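Trehalose-6-phosphate phosphatase (Cryptococcus neoformans, PDB 5DX9) is a phosphatase of the HAD superfamily, pairing a Rossmann-like core that holds a magnesium ion with a smaller alpha/beta cap. Local coordinates at residues N19-F25 with D57-Y63; I119-Y123 with Q157-L162; L206-D212 with G269-V275. All coordinates share one frame; numbering follows the deposited sequence.

Interaction 1: residues N19-F25 with D57-Y63; sequences NKRLLLF and DPKNVVY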
loop_
_atom_site.group_PDB
_atom_site.type_symbol
_atom_site.label_atom_id
_atom_site.label_comp_id
_atom_site.label_asym_id
_atom_site.label_seq_id
_atom_site.Cartn_x
_atom_site.Cartn_y
_atom_site.Cartn_z
ATOM N N ASN A 19 13.818 3.044 -18.320
ATOM C CA ASN A 19 14.731 1.907 -18.253
ATOM C C ASN A 19 14.323 0.917 -17.168
ATOM O O ASN A 19 14.268 -0.289 -17.407
ATOM C CB ASN A 19 16.162 2.389 -18.009
ATOM C CG ASN A 19 16.701 3.216 -19.162
ATOM O OD1 ASN A 19 16.458 2.905 -20.332
ATOM N ND2 ASN A 19 17.433 4.278 -18.838
ATOM N N LYS A 20 14.040 1.432 -15.974
ATOM C CA LYS A 20 13.561 0.596 -14.877
ATOM C C LYS A 20 12.348 1.228 -14.204
ATOM O O LYS A 20 12.396 2.374 -13.758
ATOM C CB LYS A 20 14.669 0.354 -13.854
ATOM C CG LYS A 20 14.418 -0.859 -12.976
ATOM C CD LYS A 20 15.629 -1.773 -12.950
ATOM C CE LYS A 20 15.250 -3.184 -12.543
ATOM N NZ LYS A 20 14.401 -3.838 -13.582
ATOM N N ARG A 21 11.261 0.468 -14.121
ATOM C CA ARG A 21 9.990 1.007 -13.654
ATOM C C ARG A 21 9.511 0.363 -12.351
ATOM O O ARG A 21 9.391 -0.858 -12.251
ATOM C CB ARG A 21 8.933 0.839 -14.747
ATOM C CG ARG A 21 9.331 1.485 -16.070
ATOM C CD ARG A 21 8.230 1.378 -17.107
ATOM N NE ARG A 21 8.092 0.015 -17.605
ATOM C CZ ARG A 21 8.432 -0.372 -18.830
ATOM N NH1 ARG A 21 8.922 0.507 -19.694
ATOM N NH2 ARG A 21 8.273 -1.639 -19.192
ATOM N N LEU A 22 9.247 1.203 -11.355
ATOM C CA LEU A 22 8.678 0.754 -10.089
ATOM C C LEU A 22 7.161 0.912 -10.126
ATOM O O LEU A 22 6.647 2.030 -10.181
ATOM C CB LEU A 22 9.279 1.540 -8.921
ATOM C CG LEU A 22 9.058 0.999 -7.506
ATOM C CD1 LEU A 22 9.543 -0.439 -7.394
ATOM C CD2 LEU A 22 9.762 1.881 -6.484
ATOM N N LEU A 23 6.446 -0.208 -10.113
ATOM C CA LEU A 23 4.993 -0.180 -10.230
ATOM C C LEU A 23 4.326 -0.698 -8.958
ATOM O O LEU A 23 4.403 -1.886 -8.639
ATOM C CB LEU A 23 4.536 -0.999 -11.440
ATOM C CG LEU A 23 5.155 -0.617 -12.788
ATOM C CD1 LEU A 23 4.577 -1.477 -13.917
ATOM C CD2 LEU A 23 4.960 0.869 -13.067
ATOM N N LEU A 24 3.658 0.201 -8.243
ATOM C CA LEU A 24 3.109 -0.121 -6.931
ATOM C C LEU A 24 1.592 -0.007 -6.903
ATOM O O LEU A 24 1.036 1.066 -7.139
ATOM C CB LEU A 24 3.730 0.793 -5.877
ATOM C CG LEU A 24 5.260 0.815 -5.919
ATOM C CD1 LEU A 24 5.824 1.883 -4.991
ATOM C CD2 LEU A 24 5.827 -0.559 -5.586
ATOM N N PHE A 25 0.927 -1.121 -6.612
ATOM C CA PHE A 25 -0.532 -1.168 -6.596
ATOM C C PHE A 25 -1.107 -1.565 -5.243
ATOM O O PHE A 25 -0.784 -2.629 -4.708
ATOM C CB PHE A 25 -1.052 -2.154 -7.643
ATOM C CG PHE A 25 -0.670 -1.809 -9.051
ATOM C CD1 PHE A 25 -1.499 -1.024 -9.836
ATOM C CD2 PHE A 25 0.511 -2.285 -9.598
ATOM C CE1 PHE A 25 -1.157 -0.715 -11.133
ATOM C CE2 PHE A 25 0.859 -1.979 -10.895
ATOM C CZ PHE A 25 0.027 -1.193 -11.665
ATOM N N ASP A 57 7.603 -8.256 -17.807
ATOM C CA ASP A 57 8.643 -7.326 -18.233
ATOM C C ASP A 57 9.742 -7.223 -17.180
ATOM O O ASP A 57 9.486 -6.840 -16.039
ATOM C CB ASP A 57 8.047 -5.944 -18.516
ATOM C CG ASP A 57 9.047 -4.984 -19.146
ATOM O OD1 ASP A 57 10.264 -5.273 -19.144
ATOM O OD2 ASP A 57 8.611 -3.923 -19.639
ATOM N N PRO A 58 10.979 -7.567 -17.566
ATOM C CA PRO A 58 12.150 -7.451 -16.689
ATOM C C PRO A 58 12.449 -6.004 -16.306
ATOM O O PRO A 58 13.153 -5.758 -15.330
ATOM C CB PRO A 58 13.284 -8.035 -17.540
ATOM C CG PRO A 58 12.599 -8.903 -18.548
ATOM C CD PRO A 58 11.309 -8.209 -18.849
ATOM N N LYS A 59 11.919 -5.059 -17.078
ATOM C CA LYS A 59 12.120 -3.640 -16.806
ATOM C C LYS A 59 11.306 -3.191 -15.593
ATOM O O LYS A 59 11.596 -2.163 -14.980
ATOM C CB LYS A 59 11.746 -2.807 -18.036
ATOM C CG LYS A 59 12.799 -2.820 -19.138
ATOM C CD LYS A 59 12.247 -2.301 -20.460
ATOM C CE LYS A 59 11.910 -3.446 -21.411
ATOM N NZ LYS A 59 11.433 -2.957 -22.741
ATOM N N ASN A 60 10.294 -3.981 -15.248
ATOM C CA ASN A 60 9.383 -3.635 -14.162
ATOM C C ASN A 60 9.711 -4.304 -12.830
ATOM O O ASN A 60 10.104 -5.471 -12.783
ATOM C CB ASN A 60 7.947 -3.988 -14.554
ATOM C CG ASN A 60 7.406 -3.093 -15.648
ATOM O OD1 ASN A 60 7.845 -1.956 -15.806
ATOM N ND2 ASN A 60 6.444 -3.602 -16.407
ATOM N N VAL A 61 9.554 -3.546 -11.750
ATOM C CA VAL A 61 9.525 -4.115 -10.405
ATOM C C VAL A 61 8.138 -3.883 -9.826
ATOM O O VAL A 61 7.782 -2.755 -9.485
ATOM C CB VAL A 61 10.585 -3.501 -9.487
ATOM C CG1 VAL A 61 10.288 -3.845 -8.032
ATOM C CG2 VAL A 61 11.967 -3.985 -9.888
ATOM N N VAL A 62 7.356 -4.951 -9.731
ATOM C CA VAL A 62 5.942 -4.834 -9.405
ATOM C C VAL A 62 5.619 -5.360 -8.008
ATOM O O VAL A 62 5.991 -6.477 -7.648
ATOM C CB VAL A 62 5.081 -5.584 -10.432
ATOM C CG1 VAL A 62 3.617 -5.212 -10.273
ATOM C CG2 VAL A 62 5.567 -5.276 -11.843
ATOM N N TYR A 63 4.916 -4.543 -7.231
ATOM C CA TYR A 63 4.533 -4.899 -5.874
ATOM C C TYR A 63 3.066 -4.598 -5.624
ATOM O O TYR A 63 2.513 -3.649 -6.180
ATOM C CB TYR A 63 5.376 -4.137 -4.848
ATOM C CG TYR A 63 6.663 -4.812 -4.432
ATOM C CD1 TYR A 63 6.774 -5.433 -3.196
ATOM C CD2 TYR A 63 7.772 -4.812 -5.267
ATOM C CE1 TYR A 63 7.950 -6.041 -2.804
ATOM C CE2 TYR A 63 8.953 -5.420 -4.884
ATOM C CZ TYR A 63 9.038 -6.033 -3.652
ATOM O OH TYR A 63 10.212 -6.640 -3.262
#
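The guanidinium of Arg21 has Lys59 CB over one face, 3.8 Å from NH2 and offset toward the rim, while Asn60 OD1 comes in at its edge. Phe25 also meets its partners edge-on, with Val62 CG1 and Tyr63 O near the plane of its ring. The contact joins two parallel neighbours of the Rossmann-like HAD core, strand 21-25 and strand 60-65, together with the turn leading into the second; helix 45-56 connects them as a beta-alpha-beta unit. Five backbone bonds zip the pair together, from Arg21 N to Lys59 O (2.8 Å) at one end to Phe25 N with Tyr63 O (3.0 Å) at the other.

The side chains sort by face. Leu23 and Val62 turn toward helix 45-56; Leu22, Val61, Leu24 and Tyr63 share the other face, where helix 190-200 packs on Leu22, Leu24 and Tyr63. There Leu22 CD1 presses on Val61 CG1 at 3.5 Å, and Leu24 lies beside Tyr63, pointing the same way.

Where the strands begin, polar groups take over. An Asx turn, Lys59 N to Asp57 OD1, shapes the turn leading into Asn60. The salt bridge from Arg21 to Asp57 is modelled too short to trust in detail. A clearer grip comes from Arg21 NE, which reaches a lone pair of Asn60 OD1 in the carbonyl plane at 2.7 Å, the N-H...O angle 154°.

Interaction 2: residues I119-Y123 with Q157-L162; sequences IFKYY and QALDLL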
loop_
_atom_site.group_PDB
_atom_site.type_symbol
_atom_site.label_atom_id
_atom_site.label_comp_id
_atom_site.label_asym_id
_atom_site.label_seq_id
_atom_site.Cartn_x
_atom_site.Cartn_y
_atom_site.Cartn_z
ATOM N N ILE A 119 -11.464 -6.184 22.645
ATOM C CA ILE A 119 -12.340 -5.049 22.397
ATOM C C ILE A 119 -13.232 -5.292 21.179
ATOM O O ILE A 119 -14.439 -5.041 21.221
ATOM C CB ILE A 119 -11.532 -3.755 22.194
ATOM C CG1 ILE A 119 -10.852 -3.346 23.503
ATOM C CG2 ILE A 119 -12.434 -2.638 21.696
ATOM C CD1 ILE A 119 -9.997 -2.096 23.390
ATOM N N PHE A 120 -12.636 -5.792 20.104
ATOM C CA PHE A 120 -13.371 -6.017 18.866
ATOM C C PHE A 120 -14.345 -7.182 19.004
ATOM O O PHE A 120 -15.416 -7.177 18.398
ATOM C CB PHE A 120 -12.407 -6.265 17.703
ATOM C CG PHE A 120 -11.772 -5.011 17.166
ATOM C CD1 PHE A 120 -12.300 -3.766 17.471
ATOM C CD2 PHE A 120 -10.652 -5.077 16.352
ATOM C CE1 PHE A 120 -11.719 -2.613 16.978
ATOM C CE2 PHE A 120 -10.067 -3.927 15.857
ATOM C CZ PHE A 120 -10.600 -2.695 16.168
ATOM N N LYS A 121 -13.970 -8.179 19.800
ATOM C CA LYS A 121 -14.874 -9.285 20.098
ATOM C C LYS A 121 -16.084 -8.762 20.848
ATOM O O LYS A 121 -17.216 -9.169 20.589
ATOM C CB LYS A 121 -14.176 -10.368 20.922
ATOM C CG LYS A 121 -13.408 -11.392 20.106
ATOM C CD LYS A 121 -12.850 -12.478 21.010
ATOM C CE LYS A 121 -12.045 -13.497 20.229
ATOM N NZ LYS A 121 -11.361 -14.456 21.143
ATOM N N TYR A 122 -15.827 -7.859 21.788
ATOM C CA TYR A 122 -16.884 -7.218 22.550
ATOM C C TYR A 122 -17.910 -6.596 21.616
ATOM O O TYR A 122 -19.113 -6.800 21.776
ATOM C CB TYR A 122 -16.304 -6.149 23.480
ATOM C CG TYR A 122 -17.352 -5.316 24.178
ATOM C CD1 TYR A 122 -17.797 -5.651 25.448
ATOM C CD2 TYR A 122 -17.898 -4.194 23.569
ATOM C CE1 TYR A 122 -18.754 -4.897 26.092
ATOM C CE2 TYR A 122 -18.861 -3.435 24.203
ATOM C CZ TYR A 122 -19.284 -3.791 25.467
ATOM O OH TYR A 122 -20.240 -3.039 26.109
ATOM N N TYR A 123 -17.424 -5.842 20.637
ATOM C CA TYR A 123 -18.303 -5.113 19.733
ATOM C C TYR A 123 -18.865 -5.996 18.629
ATOM O O TYR A 123 -19.924 -5.700 18.084
ATOM C CB TYR A 123 -17.571 -3.915 19.128
ATOM C CG TYR A 123 -17.436 -2.778 20.105
ATOM C CD1 TYR A 123 -18.471 -1.875 20.293
ATOM C CD2 TYR A 123 -16.283 -2.620 20.862
ATOM C CE1 TYR A 123 -18.357 -0.836 21.197
ATOM C CE2 TYR A 123 -16.162 -1.590 21.770
ATOM C CZ TYR A 123 -17.201 -0.699 21.934
ATOM O OH TYR A 123 -17.084 0.336 22.837
ATOM N N GLN A 157 -18.066 4.372 19.118
ATOM C CA GLN A 157 -17.807 3.986 20.501
ATOM C C GLN A 157 -16.521 3.177 20.622
ATOM O O GLN A 157 -15.727 3.395 21.537
ATOM C CB GLN A 157 -18.978 3.183 21.076
ATOM C CG GLN A 157 -18.798 2.833 22.550
ATOM C CD GLN A 157 -19.935 1.992 23.105
ATOM O OE1 GLN A 157 -21.059 2.035 22.604
ATOM N NE2 GLN A 157 -19.643 1.215 24.142
ATOM N N ALA A 158 -16.322 2.238 19.699
ATOM C CA ALA A 158 -15.110 1.424 19.686
ATOM C C ALA A 158 -13.888 2.296 19.417
ATOM O O ALA A 158 -12.844 2.131 20.049
ATOM C CB ALA A 158 -15.215 0.319 18.644
ATOM N N LEU A 159 -14.033 3.223 18.477
ATOM C CA LEU A 159 -12.969 4.160 18.154
ATOM C C LEU A 159 -12.599 4.983 19.379
ATOM O O LEU A 159 -11.426 5.094 19.730
ATOM C CB LEU A 159 -13.389 5.083 17.007
ATOM C CG LEU A 159 -12.345 6.109 16.567
ATOM C CD1 LEU A 159 -11.073 5.403 16.130
ATOM C CD2 LEU A 159 -12.881 7.000 15.453
ATOM N N ASP A 160 -13.610 5.554 20.026
ATOM C CA ASP A 160 -13.400 6.366 21.220
ATOM C C ASP A 160 -12.718 5.573 22.324
ATOM O O ASP A 160 -11.862 6.101 23.032
ATOM C CB ASP A 160 -14.728 6.931 21.726
ATOM C CG ASP A 160 -15.291 7.998 20.810
ATOM O OD1 ASP A 160 -16.311 8.623 21.175
ATOM O OD2 ASP A 160 -14.706 8.219 19.727
ATOM N N LEU A 161 -13.092 4.307 22.471
ATOM C CA LEU A 161 -12.466 3.455 23.477
ATOM C C LEU A 161 -11.004 3.168 23.133
ATOM O O LEU A 161 -10.129 3.240 23.996
ATOM C CB LEU A 161 -13.223 2.135 23.632
ATOM C CG LEU A 161 -12.566 1.180 24.633
ATOM C CD1 LEU A 161 -12.759 1.690 26.057
ATOM C CD2 LEU A 161 -13.075 -0.252 24.488
ATOM N N LEU A 162 -10.749 2.835 21.870
ATOM C CA LEU A 162 -9.395 2.543 21.419
ATOM C C LEU A 162 -8.494 3.765 21.546
ATOM O O LEU A 162 -7.350 3.654 21.980
ATOM C CB LEU A 162 -9.403 2.044 19.972
ATOM C CG LEU A 162 -9.926 0.625 19.743
ATOM C CD1 LEU A 162 -9.983 0.311 18.261
ATOM C CD2 LEU A 162 -9.066 -0.392 20.474
#
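Tyr123 swings its ring toward Ala158 and Gln157 because CG sits beside its own backbone N, opposite the carbonyl carbon (chi1 -76°). Ile119, one turn earlier, has a similar first torsion for CG1 and then runs straight (chi2 178°), which carries CD1 out to Leu161 and Leu162.

Ala158 lies against the tyrosine ring with both CB and CA. Its CB stands over the centre of the Tyr123 ring, 3.8 Å from the centroid and only 11° off the ring normal, a clean CH-pi contact, and Ala158 CA approaches the same ring at CZ. Tyr122 CD2 lies over the centre of the opposite face, 3.5 Å above the plane, so the ring is clamped from both sides. Gln157 arrives at the hydroxyl edge, its extended chain crossing the tyrosine at about a right angle.

Further along, contact is purely aliphatic and aromatic. Ile119 meets Leu161 tip to tip, CG2 to CD2 at 3.7 Å, yet slides past Leu162 in the opposite direction, its CD1 3.5 Å from Leu162 CD2. The other branch of that leucine, CD1, leans obliquely on the Phe120 ring at CE1 (3.6 Å).

The two helices run nearly antiparallel, their local axes 10.9 Å apart, a wide spacing spanned by Tyr123, Ile119 and Phe120 from one side and by Leu161 and Leu162 from the other. Phe120, Ala158 and Leu162 also rest on strand 180-185, so helices 112-125 and 148-166 pack together on one side of a four-stranded antiparallel sheet, an arrangement consistent with the C2B-type cap of HAD phosphatases.

Interaction 3: residues L206-D212 with G269-V275; sequences LIFCAGD and GVFATTV. With MG (magnesium ion), chain C.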
loop_
_atom_site.group_PDB
_atom_site.type_symbol
_atom_site.label_atom_id
_atom_site.label_comp_id
_atom_site.label_asym_id
_atom_site.label_seq_id
_atom_site.Cartn_x
_atom_site.Cartn_y
_atom_site.Cartn_z
ATOM N N LEU A 206 10.922 5.705 -13.397
ATOM C CA LEU A 206 9.479 5.904 -13.471
ATOM C C LEU A 206 8.810 5.185 -12.312
ATOM O O LEU A 206 8.964 3.973 -12.156
ATOM C CB LEU A 206 8.911 5.396 -14.795
ATOM C CG LEU A 206 7.409 5.616 -14.987
ATOM C CD1 LEU A 206 7.112 7.079 -15.273
ATOM C CD2 LEU A 206 6.857 4.733 -16.090
ATOM N N ILE A 207 8.075 5.930 -11.496
ATOM C CA ILE A 207 7.340 5.329 -10.393
ATOM C C ILE A 207 5.841 5.538 -10.549
ATOM O O ILE A 207 5.372 6.665 -10.713
ATOM C CB ILE A 207 7.782 5.897 -9.029
ATOM C CG1 ILE A 207 9.242 5.536 -8.746
ATOM C CG2 ILE A 207 6.894 5.358 -7.918
ATOM C CD1 ILE A 207 9.739 6.035 -7.407
ATOM N N PHE A 208 5.094 4.441 -10.512
ATOM C CA PHE A 208 3.645 4.518 -10.440
ATOM C C PHE A 208 3.175 3.931 -9.115
ATOM O O PHE A 208 3.637 2.867 -8.703
ATOM C CB PHE A 208 2.983 3.789 -11.608
ATOM C CG PHE A 208 1.484 3.850 -11.577
ATOM C CD1 PHE A 208 0.810 4.920 -12.141
ATOM C CD2 PHE A 208 0.748 2.852 -10.959
ATOM C CE1 PHE A 208 -0.569 4.985 -12.106
ATOM C CE2 PHE A 208 -0.632 2.911 -10.919
ATOM C CZ PHE A 208 -1.291 3.983 -11.493
ATOM N N CYS A 209 2.265 4.637 -8.452
ATOM C CA CYS A 209 1.717 4.195 -7.174
ATOM C C CYS A 209 0.252 4.592 -7.080
ATOM O O CYS A 209 -0.089 5.760 -7.256
ATOM C CB CYS A 209 2.508 4.793 -6.005
ATOM S SG CYS A 209 1.954 4.291 -4.339
ATOM N N ALA A 210 -0.611 3.620 -6.809
ATOM C CA ALA A 210 -2.042 3.879 -6.706
ATOM C C ALA A 210 -2.634 3.326 -5.409
ATOM O O ALA A 210 -2.208 2.278 -4.915
ATOM C CB ALA A 210 -2.764 3.297 -7.902
ATOM N N GLY A 211 -3.621 4.040 -4.871
ATOM C CA GLY A 211 -4.289 3.654 -3.638
ATOM C C GLY A 211 -5.563 4.456 -3.436
ATOM O O GLY A 211 -5.684 5.575 -3.933
ATOM N N ASP A 212 -6.512 3.897 -2.695
ATOM C CA ASP A 212 -7.825 4.518 -2.563
ATOM C C ASP A 212 -8.134 5.018 -1.153
ATOM O O ASP A 212 -9.074 5.785 -0.959
ATOM C CB ASP A 212 -8.905 3.528 -2.984
ATOM C CG ASP A 212 -9.036 2.379 -2.011
ATOM O OD1 ASP A 212 -7.993 1.806 -1.622
ATOM O OD2 ASP A 212 -10.179 2.064 -1.616
ATOM N N GLY A 269 8.940 12.011 -13.004
ATOM C CA GLY A 269 8.820 10.587 -13.252
ATOM C C GLY A 269 7.913 9.848 -12.279
ATOM O O GLY A 269 7.682 8.647 -12.434
ATOM N N VAL A 270 7.395 10.556 -11.278
ATOM C CA VAL A 270 6.550 9.928 -10.260
ATOM C C VAL A 270 5.073 10.172 -10.551
ATOM O O VAL A 270 4.620 11.317 -10.614
ATOM C CB VAL A 270 6.874 10.447 -8.839
ATOM C CG1 VAL A 270 5.943 9.808 -7.806
ATOM C CG2 VAL A 270 8.329 10.185 -8.489
ATOM N N PHE A 271 4.329 9.087 -10.732
ATOM C CA PHE A 271 2.899 9.184 -10.985
ATOM C C PHE A 271 2.088 8.630 -9.814
ATOM O O PHE A 271 1.601 7.498 -9.855
ATOM C CB PHE A 271 2.542 8.456 -12.280
ATOM C CG PHE A 271 3.079 9.129 -13.514
ATOM C CD1 PHE A 271 2.261 9.933 -14.291
ATOM C CD2 PHE A 271 4.405 8.972 -13.885
ATOM C CE1 PHE A 271 2.753 10.558 -15.424
ATOM C CE2 PHE A 271 4.903 9.599 -15.017
ATOM C CZ PHE A 271 4.075 10.394 -15.785
ATOM N N ALA A 272 1.947 9.442 -8.770
ATOM C CA ALA A 272 1.176 9.053 -7.595
ATOM C C ALA A 272 -0.307 9.285 -7.842
ATOM O O ALA A 272 -0.748 10.421 -8.029
ATOM C CB ALA A 272 1.644 9.821 -6.369
ATOM N N THR A 273 -1.072 8.200 -7.833
ATOM C CA THR A 273 -2.471 8.252 -8.217
ATOM C C THR A 273 -3.390 7.737 -7.113
ATOM O O THR A 273 -3.288 6.586 -6.683
ATOM C CB THR A 273 -2.717 7.435 -9.505
ATOM O OG1 THR A 273 -1.814 7.874 -10.528
ATOM C CG2 THR A 273 -4.140 7.614 -9.988
ATOM N N THR A 274 -4.287 8.598 -6.650
ATOM C CA THR A 274 -5.316 8.170 -5.720
ATOM C C THR A 274 -6.541 7.716 -6.495
ATOM O O THR A 274 -6.776 8.171 -7.613
ATOM C CB THR A 274 -5.719 9.289 -4.739
ATOM O OG1 THR A 274 -6.552 8.740 -3.707
ATOM C CG2 THR A 274 -6.475 10.404 -5.464
ATOM N N VAL A 275 -7.311 6.806 -5.908
ATOM C CA VAL A 275 -8.598 6.430 -6.478
ATOM C C VAL A 275 -9.707 7.168 -5.733
ATOM O O VAL A 275 -9.854 7.036 -4.516
ATOM C CB VAL A 275 -8.845 4.911 -6.415
ATOM C CG1 VAL A 275 -10.165 4.569 -7.088
ATOM C CG2 VAL A 275 -7.703 4.160 -7.077
HETATM MG MG MG C . -7.274 -0.057 -0.593
HETATM O O HOH W 1 -9.167 0.386 0.187
HETATM O O HOH W 2 -5.938 0.928 0.614
#
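Asp212 starts against Val275, the two CB atoms 3.7 Å apart, and from there its side chain leaves the strand pair. A first torsion of 69° wedges CG between the backbone N and the carbonyl carbon, and from this bend the carboxylate divides its work. OD1 binds the magnesium ion at 2.2 Å, while OD2 forms a salt bridge with Lys178. Asn26 OD1, the carbonyl of Asp28 and two waters are among the metal's other ligands.

Behind this end, strands 206-211 and 270-275 run almost exactly parallel, 3° apart, as adjacent members of the core sheet. Six backbone hydrogen bonds join them, uneven in length: Phe271 N to Ile207 O is short at 2.6 Å, whereas Cys209 N to Phe271 O is 3.3 Å.

Phe208 and Phe271 share one face of the pair with Ala210 and Thr273. Leu206 CD1 reaches Phe271 CE2 at 3.4 Å, Phe208 crosses Phe271 at about a right angle with Phe208 CD1 near Phe271 CB, and Phe208 CE1 lies 3.5 Å from Thr273 OG1. The other face, with Ile207 and Cys209, is covered by helix 217-225.

The last rung, Val275 N to Gly211 O at 2.8 Å, ties the backbone just before Asp212. That bond and the Val275 CB contact probably steady the strand end, from which one carboxylate serves a metal and a lysine through separate oxygens.

How the interactions relate
Interactions 1 and 3 belong to the same core sheet: strands 21-25 and 206-211 are neighbours, so the two contacts join directly, with Leu24 N 2.7 Å from Phe208 O and Phe25 packing on Phe208. Interaction 3 is buried and leads to the metal at its C-terminal end; interaction 1 is partly buried, with its charged groups gathered at the opposite, N-terminal end of its strands. Interaction 2 stands apart in the cap, its centre about 40 Å from that of interaction 1 and 34 Å from that of interaction 3. Backbone hydrogen bonds dominate the two sheet contacts, whereas the cap helices meet through side chains.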